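Local coordinates for penicillin binding protein 2X (Streptococcus thermophilus, PDB 5U47) that probably acts as a divisome transpeptidase that cross-links peptides of neighbouring glycan strands in cell-wall peptidoglycan, and binds penicillin, at residues V531-S536 / E540-V545; S247-N252 / Q418-F423; P493-Q496 / D501-V504; A224-F229 / L566-S571. The protein carries 1 engineered substitution. One frame throughout, in Å; residues are numbered along the deposited sequence.

Interaction 1 (V531-S536 / E540-V545); sequences VAMVPS and EYIMYV
The phenol ring of Tyr544 approaches Val531, its CD1 lying 4.4 Å from the valine CB; the same ring also meets Phe423 edge-to-face, and its hydroxyl is hydrogen-bonded to that of Tyr291. At the far end the puckered pyrrolidine ring of Pro535, which follows a cis peptide bond, sets its CD against CG of Glu540 at 3.6 Å. Between these ends runs an antiparallel beta hairpin, part of the central five-stranded sheet of the penicillin-recognising transpeptidase fold: the short axes are 4.8 Å apart and 164° from parallel. Val531, Met533, Ile542 and Tyr544 line one face, against helix 416-427. Ala532, Tyr541 and Met543 line the other, where helix 558-572 packs.

On the first face Ile542 stands beside both Val531 and Met533, all pointing the same way. Its CG2, anti to the backbone N, faces Val531 CG2 at 4.0 Å, while CG1, placed beside the backbone N, meets Met533 CG at 4.1 Å. Val531 also touches Lys505 on the adjoining strand, probably part of the active-site motif.

The backbone ladder is regular at Ala532 and Met543, which exchange two bonds lying in the planes of their accepting carbonyls. Toward the turn it gives way to a classic beta bulge, because Glu540 and Tyr541 both face Val534. Two N-H groups therefore grip Val534 O: Tyr541 N at 3.1 Å, nearly end-on to the carbonyl, and Glu540 N at 2.8 Å, tilted 33° from its plane.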
loop_
_atom_site.group_PDB
_atom_site.type_symbol
_atom_site.label_atom_id
_atom_site.label_comp_id
_atom_site.label_asym_id
_atom_site.label_seq_id
_atom_site.Cartn_x
_atom_site.Cartn_y
_atom_site.Cartn_z
ATOM N N VAL A 531 -12.045 -1.690 14.180
ATOM C CA VAL A 531 -10.930 -2.612 14.036
ATOM C C VAL A 531 -11.415 -3.922 14.623
ATOM O O VAL A 531 -12.138 -3.910 15.636
ATOM C CB VAL A 531 -9.647 -2.157 14.731
ATOM C CG1 VAL A 531 -9.842 -1.951 16.239
ATOM C CG2 VAL A 531 -8.532 -3.153 14.447
ATOM N N ALA A 532 -11.075 -5.030 13.964
ATOM C CA ALA A 532 -11.466 -6.363 14.396
ATOM C C ALA A 532 -10.285 -7.318 14.220
ATOM O O ALA A 532 -9.522 -7.209 13.243
ATOM C CB ALA A 532 -12.663 -6.840 13.590
ATOM N N MET A 533 -10.125 -8.217 15.189
ATOM C CA MET A 533 -9.064 -9.203 15.207
ATOM C C MET A 533 -9.664 -10.551 15.571
ATOM O O MET A 533 -10.420 -10.671 16.526
ATOM C CB MET A 533 -7.967 -8.822 16.214
ATOM C CG MET A 533 -7.363 -7.449 15.957
ATOM S SD MET A 533 -6.162 -7.007 17.200
ATOM C CE MET A 533 -5.820 -5.283 16.868
ATOM N N VAL A 534 -9.327 -11.566 14.793
ATOM C CA VAL A 534 -9.887 -12.874 14.997
ATOM C C VAL A 534 -8.829 -13.933 14.709
ATOM O O VAL A 534 -7.973 -13.717 13.831
ATOM C CB VAL A 534 -11.126 -13.061 14.077
ATOM C CG1 VAL A 534 -10.726 -13.092 12.612
ATOM C CG2 VAL A 534 -11.907 -14.313 14.433
ATOM N N PRO A 535 -8.763 -15.002 15.507
ATOM C CA PRO A 535 -9.531 -15.189 16.742
ATOM C C PRO A 535 -8.931 -14.255 17.787
ATOM O O PRO A 535 -7.812 -13.786 17.615
ATOM C CB PRO A 535 -9.292 -16.652 17.118
ATOM C CG PRO A 535 -8.520 -17.258 16.009
ATOM C CD PRO A 535 -7.942 -16.169 15.168
ATOM N N SER A 536 -9.656 -13.984 18.858
ATOM C CA SER A 536 -9.218 -12.992 19.826
ATOM C C SER A 536 -7.924 -13.301 20.580
ATOM O O SER A 536 -7.043 -12.453 20.689
ATOM C CB SER A 536 -10.345 -12.715 20.827
ATOM O OG SER A 536 -9.910 -11.795 21.809
ATOM N N GLU A 540 -5.186 -14.126 13.848
ATOM C CA GLU A 540 -4.700 -14.523 12.541
ATOM C C GLU A 540 -4.846 -13.360 11.577
ATOM O O GLU A 540 -3.946 -13.122 10.766
ATOM C CB GLU A 540 -5.478 -15.727 12.009
ATOM C CG GLU A 540 -5.366 -16.991 12.856
ATOM C CD GLU A 540 -4.003 -17.653 12.768
ATOM O OE1 GLU A 540 -3.261 -17.396 11.793
ATOM O OE2 GLU A 540 -3.682 -18.459 13.663
ATOM N N TYR A 541 -5.958 -12.639 11.681
ATOM C CA TYR A 541 -6.271 -11.526 10.808
ATOM C C TYR A 541 -6.748 -10.279 11.572
ATOM O O TYR A 541 -7.378 -10.369 12.648
ATOM C CB TYR A 541 -7.347 -11.940 9.763
ATOM C CG TYR A 541 -6.920 -13.156 8.998
ATOM C CD1 TYR A 541 -5.888 -13.091 8.058
ATOM C CD2 TYR A 541 -7.467 -14.391 9.270
ATOM C CE1 TYR A 541 -5.448 -14.227 7.400
ATOM C CE2 TYR A 541 -7.026 -15.524 8.623
ATOM C CZ TYR A 541 -6.026 -15.444 7.700
ATOM O OH TYR A 541 -5.621 -16.593 7.078
ATOM N N ILE A 542 -6.406 -9.125 11.003
ATOM C CA ILE A 542 -6.829 -7.822 11.478
ATOM C C ILE A 542 -7.594 -7.201 10.303
ATOM O O ILE A 542 -7.158 -7.297 9.140
ATOM C CB ILE A 542 -5.643 -6.859 11.744
ATOM C CG1 ILE A 542 -4.688 -7.419 12.794
ATOM C CG2 ILE A 542 -6.151 -5.487 12.205
ATOM C CD1 ILE A 542 -3.329 -6.721 12.782
ATOM N N MET A 543 -8.713 -6.565 10.603
ATOM C CA MET A 543 -9.454 -5.832 9.590
ATOM C C MET A 543 -9.780 -4.444 10.127
ATOM O O MET A 543 -10.169 -4.290 11.291
ATOM C CB MET A 543 -10.713 -6.578 9.182
ATOM C CG MET A 543 -11.418 -5.931 8.014
ATOM S SD MET A 543 -12.698 -7.003 7.340
ATOM C CE MET A 543 -13.100 -6.066 5.874
ATOM N N TYR A 544 -9.624 -3.439 9.281
ATOM C CA TYR A 544 -9.901 -2.044 9.654
ATOM C C TYR A 544 -10.777 -1.426 8.589
ATOM O O TYR A 544 -10.432 -1.461 7.396
ATOM C CB TYR A 544 -8.581 -1.294 9.803
ATOM C CG TYR A 544 -8.654 0.169 10.176
ATOM C CD1 TYR A 544 -9.395 0.602 11.270
ATOM C CD2 TYR A 544 -7.869 1.101 9.528
ATOM C CE1 TYR A 544 -9.411 1.937 11.648
ATOM C CE2 TYR A 544 -7.889 2.444 9.895
ATOM C CZ TYR A 544 -8.650 2.854 10.962
ATOM O OH TYR A 544 -8.669 4.187 11.333
ATOM N N VAL A 545 -11.898 -0.848 9.016
ATOM C CA VAL A 545 -12.873 -0.255 8.108
ATOM C C VAL A 545 -13.213 1.144 8.551
ATOM O O VAL A 545 -13.350 1.382 9.757
ATOM C CB VAL A 545 -14.160 -1.111 8.078
ATOM C CG1 VAL A 545 -15.203 -0.514 7.142
ATOM C CG2 VAL A 545 -13.829 -2.528 7.664
#

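Interaction 2 (S247-N252 / Q418-F423); sequences SATVVN and QMLRAF
Leu420 projects from its helix with both methyls against the strand: CD1 sits at Thr249 and also comes near Val251 CG2, while CD2 meets Val251. The two strand residues are next-but-one neighbours, so their CB atoms leave the same face of the sheet, toward the helix. Each crosses the leucine obliquely instead of meeting it end to end, and most of the touching is done by methyl groups. CD1 comes to 3.7 Å from Thr249 CG2 and lies near Thr249 CB as well; CD2 stands 4.1 Å from Val251 CG2.

The torsion of Thr249 sorts its two branches. CG2 lies anti to the backbone N and takes the apolar contact, whereas OG1 sits beside that N (chi1 -62°) and is hydrogen-bonded to Gln416 and Thr261. A buried hydroxyl is thus satisfied next to the methyl packing. On Val251 it is the branch beside the backbone N, CG2, that touches the leucine. The contact is small, burying 115 Å² over both sides. The nearest CA atoms, those of Val251 and Leu420, are 7.9 Å apart, and Leu420 fills the gap from one side, Thr249 and Val251 from the other.

This is helix-on-sheet packing in the interior of the transpeptidase fold. Strand 245-252 runs between strands 258-264 and 541-548, and Leu420 also touches Tyr544 of the latter. Helix 416-427 in turn packs on helix 297-308 through Ala422 and Phe423, while Ala248 and Val250 face helix 224-241 across the sheet.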
loop_
_atom_site.group_PDB
_atom_site.type_symbol
_atom_site.label_atom_id
_atom_site.label_comp_id
_atom_site.label_asym_id
_atom_site.label_seq_id
_atom_site.Cartn_x
_atom_site.Cartn_y
_atom_site.Cartn_z
ATOM N N SER A 247 -12.963 3.059 3.434
ATOM C CA SER A 247 -11.806 2.228 3.218
ATOM C C SER A 247 -11.956 0.947 4.021
ATOM O O SER A 247 -12.674 0.906 5.011
ATOM C CB SER A 247 -10.538 2.951 3.641
ATOM O OG SER A 247 -10.538 3.124 5.044
ATOM N N ALA A 248 -11.267 -0.088 3.573
ATOM C CA ALA A 248 -11.228 -1.381 4.253
ATOM C C ALA A 248 -9.941 -2.087 3.897
ATOM O O ALA A 248 -9.590 -2.163 2.696
ATOM C CB ALA A 248 -12.391 -2.229 3.841
ATOM N N THR A 249 -9.255 -2.615 4.915
ATOM C CA THR A 249 -8.029 -3.344 4.724
ATOM C C THR A 249 -7.964 -4.548 5.647
ATOM O O THR A 249 -8.327 -4.464 6.826
ATOM C CB THR A 249 -6.805 -2.427 4.970
ATOM O OG1 THR A 249 -6.813 -1.362 4.013
ATOM C CG2 THR A 249 -5.505 -3.177 4.818
ATOM N N VAL A 250 -7.504 -5.665 5.097
ATOM C CA VAL A 250 -7.297 -6.894 5.860
ATOM C C VAL A 250 -5.784 -7.153 5.922
ATOM O O VAL A 250 -5.099 -7.129 4.895
ATOM C CB VAL A 250 -7.987 -8.091 5.199
ATOM C CG1 VAL A 250 -7.738 -9.386 6.002
ATOM C CG2 VAL A 250 -9.469 -7.831 5.050
ATOM N N VAL A 251 -5.281 -7.445 7.114
ATOM C CA VAL A 251 -3.854 -7.674 7.338
ATOM C C VAL A 251 -3.644 -8.967 8.091
ATOM O O VAL A 251 -4.442 -9.326 8.977
ATOM C CB VAL A 251 -3.251 -6.521 8.189
ATOM C CG1 VAL A 251 -1.782 -6.750 8.505
ATOM C CG2 VAL A 251 -3.413 -5.178 7.463
ATOM N N ASN A 252 -2.568 -9.665 7.745
ATOM C CA ASN A 252 -2.161 -10.876 8.456
ATOM C C ASN A 252 -1.584 -10.386 9.783
ATOM O O ASN A 252 -0.582 -9.660 9.820
ATOM C CB ASN A 252 -1.117 -11.661 7.649
ATOM C CG ASN A 252 -0.670 -12.934 8.349
ATOM O OD1 ASN A 252 -0.399 -12.942 9.553
ATOM N ND2 ASN A 252 -0.597 -14.016 7.594
ATOM N N GLN A 418 -0.604 4.013 9.318
ATOM C CA GLN A 418 -0.076 4.201 10.693
ATOM C C GLN A 418 -0.946 3.447 11.713
ATOM O O GLN A 418 -0.437 2.812 12.651
ATOM C CB GLN A 418 0.022 5.675 11.054
ATOM C CG GLN A 418 1.161 6.387 10.356
ATOM C CD GLN A 418 1.190 7.863 10.652
ATOM O OE1 GLN A 418 0.139 8.509 10.728
ATOM N NE2 GLN A 418 2.396 8.419 10.784
ATOM N N MET A 419 -2.266 3.485 11.509
ATOM C CA MET A 419 -3.151 2.740 12.382
ATOM C C MET A 419 -2.903 1.241 12.249
ATOM O O MET A 419 -2.846 0.533 13.244
ATOM C CB MET A 419 -4.626 3.070 12.108
ATOM C CG MET A 419 -5.006 4.514 12.442
ATOM S SD MET A 419 -4.707 4.975 14.168
ATOM C CE MET A 419 -5.828 3.895 15.047
ATOM N N LEU A 420 -2.759 0.755 11.018
ATOM C CA LEU A 420 -2.508 -0.673 10.797
ATOM C C LEU A 420 -1.231 -1.120 11.498
ATOM O O LEU A 420 -1.204 -2.173 12.126
ATOM C CB LEU A 420 -2.437 -1.002 9.295
ATOM C CG LEU A 420 -3.737 -0.756 8.487
ATOM C CD1 LEU A 420 -3.489 -1.033 7.007
ATOM C CD2 LEU A 420 -4.884 -1.630 8.990
ATOM N N ARG A 421 -0.189 -0.312 11.359
ATOM C CA ARG A 421 1.099 -0.594 11.978
ATOM C C ARG A 421 0.939 -0.712 13.513
ATOM O O ARG A 421 1.440 -1.654 14.123
ATOM C CB ARG A 421 2.084 0.513 11.632
ATOM C CG ARG A 421 3.444 0.378 12.279
ATOM C CD ARG A 421 4.394 1.493 11.849
ATOM N NE ARG A 421 3.853 2.792 12.204
ATOM C CZ ARG A 421 4.389 3.982 11.903
ATOM N NH1 ARG A 421 3.757 5.079 12.273
ATOM N NH2 ARG A 421 5.523 4.094 11.243
ATOM N N ALA A 422 0.210 0.221 14.107
ATOM C CA ALA A 422 -0.019 0.227 15.558
ATOM C C ALA A 422 -0.815 -0.999 15.974
ATOM O O ALA A 422 -0.491 -1.639 16.991
ATOM C CB ALA A 422 -0.739 1.502 15.978
ATOM N N PHE A 423 -1.841 -1.340 15.176
ATOM C CA PHE A 423 -2.661 -2.513 15.471
ATOM C C PHE A 423 -1.857 -3.818 15.477
ATOM O O PHE A 423 -2.204 -4.752 16.217
ATOM C CB PHE A 423 -3.846 -2.669 14.504
ATOM C CG PHE A 423 -4.898 -1.581 14.609
ATOM C CD1 PHE A 423 -5.324 -1.098 15.842
ATOM C CD2 PHE A 423 -5.530 -1.114 13.467
ATOM C CE1 PHE A 423 -6.327 -0.120 15.927
ATOM C CE2 PHE A 423 -6.523 -0.138 13.546
ATOM C CZ PHE A 423 -6.911 0.359 14.776
#

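Interaction 3 (P493-Q496 / D501-V504). Engineered in segment 501-504: Thr503 (natural residue Ala).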
loop_
_atom_site.group_PDB
_atom_site.type_symbol
_atom_site.label_atom_id
_atom_site.label_comp_id
_atom_site.label_asym_id
_atom_site.label_seq_id
_atom_site.Cartn_x
_atom_site.Cartn_y
_atom_site.Cartn_z
ATOM N N PRO A 493 -23.481 -10.175 19.329
ATOM C CA PRO A 493 -22.548 -9.179 18.793
ATOM C C PRO A 493 -22.810 -8.837 17.327
ATOM O O PRO A 493 -23.252 -9.696 16.550
ATOM C CB PRO A 493 -21.185 -9.866 18.912
ATOM C CG PRO A 493 -21.367 -10.884 19.987
ATOM C CD PRO A 493 -22.776 -11.361 19.839
ATOM N N ILE A 494 -22.548 -7.589 16.964
ATOM C CA ILE A 494 -22.658 -7.164 15.572
ATOM C C ILE A 494 -21.643 -7.930 14.732
ATOM O O ILE A 494 -21.987 -8.480 13.678
ATOM C CB ILE A 494 -22.403 -5.652 15.420
ATOM C CG1 ILE A 494 -23.555 -4.872 16.066
ATOM C CG2 ILE A 494 -22.245 -5.269 13.947
ATOM C CD1 ILE A 494 -23.341 -3.366 16.090
ATOM N N ILE A 495 -20.400 -7.957 15.201
ATOM C CA ILE A 495 -19.330 -8.631 14.473
ATOM C C ILE A 495 -19.168 -10.076 14.942
ATOM O O ILE A 495 -18.854 -10.342 16.097
ATOM C CB ILE A 495 -18.016 -7.834 14.532
ATOM C CG1 ILE A 495 -18.236 -6.490 13.816
ATOM C CG2 ILE A 495 -16.895 -8.605 13.829
ATOM C CD1 ILE A 495 -17.054 -5.549 13.837
ATOM N N GLN A 496 -19.407 -10.996 14.010
ATOM C CA GLN A 496 -19.303 -12.413 14.267
ATOM C C GLN A 496 -18.493 -13.069 13.157
ATOM O O GLN A 496 -18.603 -12.677 11.995
ATOM C CB GLN A 496 -20.706 -13.041 14.337
ATOM C CG GLN A 496 -21.562 -12.525 15.487
ATOM C CD GLN A 496 -22.933 -13.166 15.547
ATOM O OE1 GLN A 496 -23.111 -14.313 15.141
ATOM N NE2 GLN A 496 -23.902 -12.441 16.078
ATOM N N ASP A 501 -14.367 -15.949 19.224
ATOM C CA ASP A 501 -14.405 -14.721 19.996
ATOM C C ASP A 501 -13.711 -13.704 19.087
ATOM O O ASP A 501 -12.678 -14.012 18.470
ATOM C CB ASP A 501 -13.618 -14.830 21.300
ATOM C CG ASP A 501 -14.314 -15.671 22.352
ATOM O OD1 ASP A 501 -15.568 -15.768 22.370
ATOM O OD2 ASP A 501 -13.587 -16.214 23.199
ATOM N N VAL A 502 -14.265 -12.503 19.010
ATOM C CA VAL A 502 -13.721 -11.477 18.143
ATOM C C VAL A 502 -13.382 -10.245 18.970
ATOM O O VAL A 502 -14.197 -9.741 19.738
ATOM C CB VAL A 502 -14.706 -11.080 17.030
ATOM C CG1 VAL A 502 -13.995 -10.249 15.977
ATOM C CG2 VAL A 502 -15.325 -12.318 16.366
ATOM N N THR A 503 -12.165 -9.785 18.790
ATOM C CA THR A 503 -11.619 -8.609 19.466
ATOM C C THR A 503 -11.975 -7.400 18.601
ATOM O O THR A 503 -11.501 -7.278 17.459
ATOM C CB THR A 503 -10.096 -8.822 19.628
ATOM O OG1 THR A 503 -9.885 -9.602 20.811
ATOM C CG2 THR A 503 -9.297 -7.521 19.716
ATOM N N VAL A 504 -12.825 -6.512 19.116
ATOM C CA VAL A 504 -13.248 -5.373 18.325
ATOM C C VAL A 504 -13.233 -4.054 19.085
ATOM O O VAL A 504 -13.301 -4.032 20.312
ATOM C CB VAL A 504 -14.672 -5.610 17.803
ATOM C CG1 VAL A 504 -14.726 -6.879 16.956
ATOM C CG2 VAL A 504 -15.657 -5.735 18.971
#
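Ile495 reaches from the loop toward the start of strand 503-510, and three atoms of its side chain make the contact. CB already lies 4.2 Å from Val504 CG1. The CG2 branch, anti to the backbone N, goes to Val502, where CG1 waits at 4.0 Å. The longer branch starts beside the backbone N (chi1 -64°) and runs extended to CD1, which ends 4.1 Å from Val504 CG1. That same Val504 CG1 is 4.2 Å from Ile495 CG2, so it meets the isoleucine at CB, CG2 and CD1. Ile495 lies roughly perpendicular to Val502 and runs antiparallel alongside Val504.

Gln496 turns its CB away from this contact. Its amide folds back to Pro493, NE2 donating to the proline O at 2.9 Å in a bond straight to 166° and in the plane of the accepting carbonyl, which ties the loop to itself.

Around this apolar core Ile495 also touches Val530 of the sheet and Val562 of helix 558-572. The contact closes the loop leading into an outermost strand of the five-stranded sheet, the strand whose Lys505 probably opens the K(T/S)G-type motif of penicillin-recognising enzymes.

Interaction 4 (A224-F229 / L566-S571)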
loop_
_atom_site.group_PDB
_atom_site.type_symbol
_atom_site.label_atom_id
_atom_site.label_comp_id
_atom_site.label_asym_id
_atom_site.label_seq_id
_atom_site.Cartn_x
_atom_site.Cartn_y
_atom_site.Cartn_z
ATOM N N ALA A 224 -6.089 -12.355 -4.448
ATOM C CA ALA A 224 -7.159 -11.999 -5.388
ATOM C C ALA A 224 -8.553 -12.477 -4.983
ATOM O O ALA A 224 -9.505 -11.687 -5.066
ATOM C CB ALA A 224 -6.817 -12.402 -6.824
ATOM N N PRO A 225 -8.695 -13.747 -4.517
ATOM C CA PRO A 225 -10.024 -14.204 -4.085
ATOM C C PRO A 225 -10.603 -13.367 -2.948
ATOM O O PRO A 225 -11.781 -12.977 -2.984
ATOM C CB PRO A 225 -9.773 -15.650 -3.598
ATOM C CG PRO A 225 -8.521 -16.084 -4.297
ATOM C CD PRO A 225 -7.711 -14.844 -4.531
ATOM N N LEU A 226 -9.781 -13.083 -1.939
ATOM C CA LEU A 226 -10.240 -12.292 -0.806
ATOM C C LEU A 226 -10.551 -10.872 -1.250
ATOM O O LEU A 226 -11.565 -10.297 -0.845
ATOM C CB LEU A 226 -9.192 -12.251 0.303
ATOM C CG LEU A 226 -9.628 -11.522 1.575
ATOM C CD1 LEU A 226 -10.803 -12.252 2.199
ATOM C CD2 LEU A 226 -8.478 -11.420 2.560
ATOM N N GLN A 227 -9.666 -10.308 -2.063
ATOM C CA GLN A 227 -9.851 -8.941 -2.570
ATOM C C GLN A 227 -11.160 -8.814 -3.350
ATOM O O GLN A 227 -11.891 -7.852 -3.160
ATOM C CB GLN A 227 -8.686 -8.539 -3.455
ATOM C CG GLN A 227 -8.775 -7.119 -4.020
ATOM C CD GLN A 227 -8.449 -6.031 -2.993
ATOM O OE1 GLN A 227 -7.479 -6.143 -2.229
ATOM N NE2 GLN A 227 -9.207 -4.952 -3.023
ATOM N N THR A 228 -11.435 -9.784 -4.229
ATOM C CA THR A 228 -12.669 -9.802 -5.044
ATOM C C THR A 228 -13.887 -9.808 -4.147
ATOM O O THR A 228 -14.836 -9.056 -4.354
ATOM C CB THR A 228 -12.666 -11.008 -6.030
ATOM O OG1 THR A 228 -11.560 -10.857 -6.921
ATOM C CG2 THR A 228 -13.943 -11.086 -6.865
ATOM N N PHE A 229 -13.821 -10.613 -3.103
ATOM C CA PHE A 229 -14.897 -10.715 -2.143
ATOM C C PHE A 229 -15.062 -9.407 -1.369
ATOM O O PHE A 229 -16.186 -8.958 -1.152
ATOM C CB PHE A 229 -14.608 -11.888 -1.211
ATOM C CG PHE A 229 -15.732 -12.255 -0.338
ATOM C CD1 PHE A 229 -16.672 -13.179 -0.754
ATOM C CD2 PHE A 229 -15.845 -11.707 0.919
ATOM C CE1 PHE A 229 -17.722 -13.529 0.068
ATOM C CE2 PHE A 229 -16.884 -12.043 1.741
ATOM C CZ PHE A 229 -17.834 -12.953 1.319
ATOM N N LEU A 566 -13.930 -11.488 6.988
ATOM C CA LEU A 566 -13.126 -12.273 7.940
ATOM C C LEU A 566 -13.463 -13.759 7.915
ATOM O O LEU A 566 -12.572 -14.589 8.116
ATOM C CB LEU A 566 -13.226 -11.726 9.369
ATOM C CG LEU A 566 -12.502 -10.414 9.584
ATOM C CD1 LEU A 566 -12.642 -9.972 11.016
ATOM C CD2 LEU A 566 -11.025 -10.529 9.208
ATOM N N GLU A 567 -14.731 -14.106 7.682
ATOM C CA GLU A 567 -15.111 -15.515 7.561
ATOM C C GLU A 567 -14.481 -16.110 6.296
ATOM O O GLU A 567 -14.010 -17.249 6.310
ATOM C CB GLU A 567 -16.634 -15.716 7.578
ATOM C CG GLU A 567 -17.205 -15.624 8.985
ATOM C CD GLU A 567 -18.689 -15.899 9.071
ATOM O OE1 GLU A 567 -19.392 -15.853 8.032
ATOM O OE2 GLU A 567 -19.151 -16.179 10.197
ATOM N N GLU A 568 -14.458 -15.326 5.215
ATOM C CA GLU A 568 -13.840 -15.788 3.974
ATOM C C GLU A 568 -12.351 -15.998 4.209
ATOM O O GLU A 568 -11.804 -17.000 3.781
ATOM C CB GLU A 568 -14.051 -14.789 2.830
ATOM C CG GLU A 568 -13.640 -15.324 1.451
ATOM C CD GLU A 568 -14.512 -16.478 0.950
ATOM O OE1 GLU A 568 -15.612 -16.723 1.515
ATOM O OE2 GLU A 568 -14.097 -17.144 -0.024
ATOM N N ALA A 569 -11.708 -15.060 4.911
ATOM C CA ALA A 569 -10.278 -15.166 5.200
ATOM C C ALA A 569 -9.960 -16.427 5.989
ATOM O O ALA A 569 -9.002 -17.156 5.665
ATOM C CB ALA A 569 -9.781 -13.949 5.964
ATOM N N MET A 570 -10.751 -16.665 7.038
ATOM C CA MET A 570 -10.577 -17.867 7.859
ATOM C C MET A 570 -10.823 -19.151 7.051
ATOM O O MET A 570 -10.105 -20.130 7.224
ATOM C CB MET A 570 -11.483 -17.835 9.094
ATOM C CG MET A 570 -11.107 -16.787 10.127
ATOM S SD MET A 570 -9.507 -17.052 10.929
ATOM C CE MET A 570 -9.845 -18.485 11.935
ATOM N N SER A 571 -11.811 -19.143 6.156
ATOM C CA SER A 571 -12.113 -20.339 5.375
ATOM C C SER A 571 -11.008 -20.693 4.360
ATOM O O SER A 571 -10.925 -21.845 3.939
ATOM C CB SER A 571 -13.442 -20.192 4.624
ATOM O OG SER A 571 -13.295 -19.265 3.556
#
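Phe229 and Glu568 make the flat part of this helix-helix contact: CB of the glutamate sits over one face of the ring, 4.2 Å from its centroid and 17° off the normal. The pair joins helices 224-241 and 558-572, an antiparallel couple on one side of the central sheet of the transpeptidase fold. Their short axes come within 10.1 Å and lie 164° apart in direction.

The first torsion of Glu568, with CG anti to its own backbone N, sets CG near Phe229 CG, and the bend at chi2 lays the carboxylate along the ring. Carboxylate and ring planes are consequently only 16° apart, with OE1 stacked 4.1 Å from CE1 of Phe229. The aliphatic part of Glu568 thus makes a CH-pi contact, in a residue that is itself partly exposed.

Deeper in, Leu226 lies alongside Glu568, the two pointing opposite ways. Its CD1 reaches the backbone of the partner helix, 4.0 Å from Ala569 N, and lies 4.3 Å from Ala569 CB. The small alanine lets the leucine close in: Leu226 and Ala569 bring their CA atoms to 6.7 Å.

Further out, Phe229 also touches Pro564 and Val565, and Leu226 continues onto Leu259 and Ala260 of strand 258-264, while Ala569 rests on Tyr541. Within each helix a hydroxyl turns back to the backbone. Thr228 OG1 joins its own N in binding Ala224 O, the two arriving from opposite faces of that carbonyl plane; Ser571 OG donates to Glu568 O at 2.7 Å.

One five-stranded sheet connects the contacts. Interactions 1 and 2 have centres 9 Å apart and share a strand boundary, where Ile542 O and Val251 N are probably hydrogen-bonded at 2.8 Å. Interaction 3 adjoins interaction 1 from the other side, also with centres 9 Å apart, through Met533 N and Thr503 O at 2.8 Å; Thr503 is an engineered residue. Interaction 4 backs the sheet: Leu566 CD2 lies 4.0 Å from Met543 CB, and Leu226 CD2 4.1 Å from Val250 CG1. Along the chain it encloses the other three. Lys505, next to 501-504 and touching Val531, with Ser295 and Lys298, probably marks the active site.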